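Local coordinates for period circadian protein homolog 2 (Mus musculus, PDB 3GDI) that serves in the mammalian circadian clock as a transcription regulator whose tandem PAS domains mediate protein interactions, probably including its own pairing, at the interface of chains A and B. Numbering follows the deposited sequence. Chains: chain A/B, Period circadian protein homolog 2.

Two separate patches of the interface between chains A and B are described, with the centres of their C-alpha atoms about 23 Å apart and no residue in common. Contact 1 sets strands 241-252 and 259-268 of chain A against the end of strand 241-252, the following loop and strand 259-268 of chain B. Contact 2 is formed by loops on both sides, with residues 80-81 of chain B meeting chain A residues 176, 197, 199 and 290. Because the interface is two-fold symmetric, each patch has a twin with the chains exchanged, so widely spaced contacts probably help to hold the pair together.

Contact 1: the interface of chains A and B. Residues chain A 249, 251, 263; chain B 252-255, 260.
A:Ile263 and B:Pro254 meet tip to tip at the apolar centre of this PAS-to-PAS contact, with CD1 of the isoleucine 3.4 Å from CD of the proline ring. CG1 of A:Ile263 sits between the backbone N and the carbonyl carbon (chi1 45°), and the straight continuation of the chain beyond it carries CD1 out from strand 259-268 to the partner. The same branch slides past the indole of B:Trp255 in the opposite direction, with CD1 3.9 Å from CZ3. B:Pro254 CD in turn lies over one face of that indole, toward its rim, so proline, indole and isoleucine tip pack in a three-way cluster.

On one flank, A:Phe251 reaches from strand 241-252 to the chain B backbone. CE1 of its ring comes to 3.3 Å from the carbonyl O of B:Ile252, while CZ rests 4.0 Å from CA of B:Asn253. CE2 and CZ of the ring lie against CB and OG of B:Ser260, with CE2 4.0 Å from CB. On the opposite flank, A:Ser249 lays its CB beside B:Trp255 CH2 and places the hydroxyl OG 3.7 Å from B:Pro254 CG.

Toward the polar rim, the carbonyl O of A:Ile263 lies in the plane of the indole, at its edge, 3.6 Å from CH2. The loop that presents proline and tryptophan is braced within chain B by a nearly straight hydrogen bond (158° at H): the backbone N of B:Trp255 donates to the side-chain amide oxygen OD1 of B:Asn253 at 2.8 Å, the donor lying in the plane of the side-chain carbonyl.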
loop_
_atom_site.group_PDB
_atom_site.type_symbol
_atom_site.label_atom_id
_atom_site.label_comp_id
_atom_site.label_asym_id
_atom_site.label_seq_id
_atom_site.Cartn_x
_atom_site.Cartn_y
_atom_site.Cartn_z
ATOM N N SER A 249 -18.451 5.826 -3.658
ATOM C CA SER A 249 -18.869 4.457 -3.383
ATOM C C SER A 249 -17.975 3.814 -2.311
ATOM O O SER A 249 -16.993 4.412 -1.859
ATOM C CB SER A 249 -18.824 3.632 -4.666
ATOM O OG SER A 249 -19.548 2.424 -4.502
ATOM N N PHE A 251 -16.390 -0.179 -0.571
ATOM C CA PHE A 251 -16.256 -1.618 -0.651
ATOM C C PHE A 251 -16.585 -2.090 0.763
ATOM O O PHE A 251 -15.943 -1.672 1.722
ATOM C CB PHE A 251 -14.835 -2.025 -1.050
ATOM C CG PHE A 251 -14.492 -1.718 -2.491
ATOM C CD1 PHE A 251 -15.446 -1.874 -3.499
ATOM C CD2 PHE A 251 -13.213 -1.302 -2.845
ATOM C CE1 PHE A 251 -15.126 -1.628 -4.843
ATOM C CE2 PHE A 251 -12.881 -1.051 -4.177
ATOM C CZ PHE A 251 -13.840 -1.215 -5.182
ATOM N N ILE A 263 -14.191 4.528 -2.360
ATOM C CA ILE A 263 -13.668 4.797 -3.698
ATOM C C ILE A 263 -14.382 5.947 -4.364
ATOM O O ILE A 263 -15.606 6.038 -4.310
ATOM C CB ILE A 263 -13.802 3.599 -4.622
ATOM C CG1 ILE A 263 -15.191 2.987 -4.468
ATOM C CG2 ILE A 263 -12.714 2.609 -4.332
ATOM C CD1 ILE A 263 -15.408 1.730 -5.291
ATOM N N ILE B 252 -15.467 -5.264 -6.482
ATOM C CA ILE B 252 -15.567 -4.891 -7.883
ATOM C C ILE B 252 -15.736 -3.389 -8.069
ATOM O O ILE B 252 -16.690 -2.809 -7.550
ATOM C CB ILE B 252 -16.795 -5.603 -8.517
ATOM C CG1 ILE B 252 -16.642 -7.120 -8.400
ATOM C CG2 ILE B 252 -16.964 -5.202 -9.959
ATOM C CD1 ILE B 252 -17.918 -7.894 -8.734
ATOM N N ASN B 253 -14.821 -2.752 -8.794
ATOM C CA ASN B 253 -14.964 -1.323 -9.056
ATOM C C ASN B 253 -16.339 -1.177 -9.753
ATOM O O ASN B 253 -16.605 -1.834 -10.758
ATOM C CB ASN B 253 -13.841 -0.848 -9.977
ATOM C CG ASN B 253 -13.917 0.632 -10.282
ATOM O OD1 ASN B 253 -14.906 1.121 -10.831
ATOM N ND2 ASN B 253 -12.861 1.358 -9.930
ATOM N N PRO B 254 -17.219 -0.312 -9.227
ATOM C CA PRO B 254 -18.562 -0.089 -9.779
ATOM C C PRO B 254 -18.671 0.585 -11.145
ATOM O O PRO B 254 -19.740 0.576 -11.757
ATOM C CB PRO B 254 -19.253 0.759 -8.705
ATOM C CG PRO B 254 -18.399 0.597 -7.479
ATOM C CD PRO B 254 -17.015 0.515 -8.027
ATOM N N TRP B 255 -17.580 1.163 -11.632
ATOM C CA TRP B 255 -17.625 1.877 -12.896
ATOM C C TRP B 255 -17.001 1.108 -14.033
ATOM O O TRP B 255 -17.537 1.088 -15.130
ATOM C CB TRP B 255 -16.948 3.243 -12.724
ATOM C CG TRP B 255 -17.570 4.057 -11.600
ATOM C CD1 TRP B 255 -18.789 4.667 -11.610
ATOM C CD2 TRP B 255 -17.039 4.256 -10.277
ATOM N NE1 TRP B 255 -19.055 5.224 -10.375
ATOM C CE2 TRP B 255 -17.998 4.983 -9.543
ATOM C CE3 TRP B 255 -15.848 3.881 -9.642
ATOM C CZ2 TRP B 255 -17.805 5.344 -8.213
ATOM C CZ3 TRP B 255 -15.662 4.244 -8.311
ATOM C CH2 TRP B 255 -16.635 4.964 -7.615
ATOM N N SER B 260 -10.976 -5.028 -7.978
ATOM C CA SER B 260 -9.912 -4.213 -7.413
ATOM C C SER B 260 -9.210 -4.988 -6.294
ATOM O O SER B 260 -7.996 -4.886 -6.127
ATOM C CB SER B 260 -10.492 -2.923 -6.845
ATOM O OG SER B 260 -11.300 -2.253 -7.792
#

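Contact 2: the interface of chains A and B. Residues chain A 176, 197, 199, 290; chain B 80-81.
This is a loop-to-loop patch of the two-fold symmetric interface of the deposited pair, which may be the biological homodimer, and it probably helps to fix how the two tandem PAS fragments are set against each other. B:Tyr80 and B:Lys81 supply the chain B side, and A:Pro199 offers an apolar surface to the tyrosine. The two side chains cross at about a right angle: CD of the proline ring lies over the rim of one aromatic face, 3.6 Å from CD2, while its CG approaches the carbonyl O of B:Tyr80 at 3.5 Å. With its own CG between the backbone N and the carbonyl carbon (chi1 67°), B:Tyr80 turns one ring face toward the proline and brings CE2 near the backbone carbonyl O of A:Glu197. Were B:Tyr80 an alanine, A:Pro199 would probably lose the ring that packs against its CD, and a gap would be likely to open beside the A:Glu197 backbone.

B:Lys81 runs fully extended beyond CG alongside the tyrosine, using its hydrocarbon stem for contact. CG lies 4.2 Å from CD2 of A:Leu176, and further along CE comes to 3.3 Å from the carbonyl O of A:Glu197. The bent side chain of A:Glu197 holds its carboxylate near the end of the lysine, where opposite charges could attract modestly without touching: OE2 is 4.3 Å from the side-chain amine nitrogen NZ of B:Lys81.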
loop_
_atom_site.group_PDB
_atom_site.type_symbol
_atom_site.label_atom_id
_atom_site.label_comp_id
_atom_site.label_asym_id
_atom_site.label_seq_id
_atom_site.Cartn_x
_atom_site.Cartn_y
_atom_site.Cartn_z
ATOM N N LEU A 176 -6.797 7.934 4.943
ATOM C CA LEU A 176 -5.493 8.120 4.320
ATOM C C LEU A 176 -5.616 7.451 2.947
ATOM O O LEU A 176 -6.165 6.351 2.843
ATOM C CB LEU A 176 -4.402 7.412 5.119
ATOM C CG LEU A 176 -3.770 8.102 6.321
ATOM C CD1 LEU A 176 -4.728 9.126 6.906
ATOM C CD2 LEU A 176 -3.365 7.031 7.342
ATOM N N GLU A 197 -0.975 7.137 1.719
ATOM C CA GLU A 197 -0.784 7.214 3.170
ATOM C C GLU A 197 -0.863 8.619 3.766
ATOM O O GLU A 197 -0.450 8.831 4.913
ATOM C CB GLU A 197 0.558 6.593 3.576
ATOM C CG GLU A 197 0.751 5.139 3.163
ATOM C CD GLU A 197 -0.071 4.173 3.985
ATOM O OE1 GLU A 197 0.172 2.954 3.872
ATOM O OE2 GLU A 197 -0.959 4.623 4.738
ATOM N N PRO A 199 -3.330 12.231 4.566
ATOM C CA PRO A 199 -4.737 12.584 4.777
ATOM C C PRO A 199 -5.441 13.053 3.523
ATOM O O PRO A 199 -4.962 13.935 2.824
ATOM C CB PRO A 199 -4.674 13.694 5.838
ATOM C CG PRO A 199 -3.385 13.415 6.572
ATOM C CD PRO A 199 -2.457 13.063 5.416
ATOM N N HIS A 290 -2.485 20.885 10.947
ATOM C CA HIS A 290 -3.784 20.406 10.493
ATOM C C HIS A 290 -4.736 20.356 11.690
ATOM O O HIS A 290 -5.336 19.319 11.980
ATOM C CB HIS A 290 -3.630 19.002 9.903
ATOM C CG HIS A 290 -2.448 18.849 8.994
ATOM N ND1 HIS A 290 -1.938 17.617 8.643
ATOM C CD2 HIS A 290 -1.685 19.769 8.356
ATOM C CE1 HIS A 290 -0.911 17.784 7.827
ATOM N NE2 HIS A 290 -0.737 19.080 7.637
ATOM N N TYR B 80 1.011 13.163 10.951
ATOM C CA TYR B 80 -0.260 13.237 10.239
ATOM C C TYR B 80 -1.045 11.937 10.132
ATOM O O TYR B 80 -1.879 11.778 9.239
ATOM C CB TYR B 80 -0.068 13.859 8.844
ATOM C CG TYR B 80 0.737 13.047 7.844
ATOM C CD1 TYR B 80 1.924 13.552 7.313
ATOM C CD2 TYR B 80 0.297 11.793 7.396
ATOM C CE1 TYR B 80 2.657 12.839 6.361
ATOM C CE2 TYR B 80 1.025 11.066 6.439
ATOM C CZ TYR B 80 2.206 11.600 5.929
ATOM O OH TYR B 80 2.953 10.905 5.000
ATOM N N LYS B 81 -0.789 11.013 11.053
ATOM C CA LYS B 81 -1.498 9.734 11.073
ATOM C C LYS B 81 -1.990 9.457 12.486
ATOM O O LYS B 81 -3.027 8.822 12.680
ATOM C CB LYS B 81 -0.580 8.593 10.631
ATOM C CG LYS B 81 -0.015 8.739 9.235
ATOM C CD LYS B 81 0.779 7.507 8.853
ATOM C CE LYS B 81 1.352 7.622 7.449
ATOM N NZ LYS B 81 2.147 6.415 7.066
#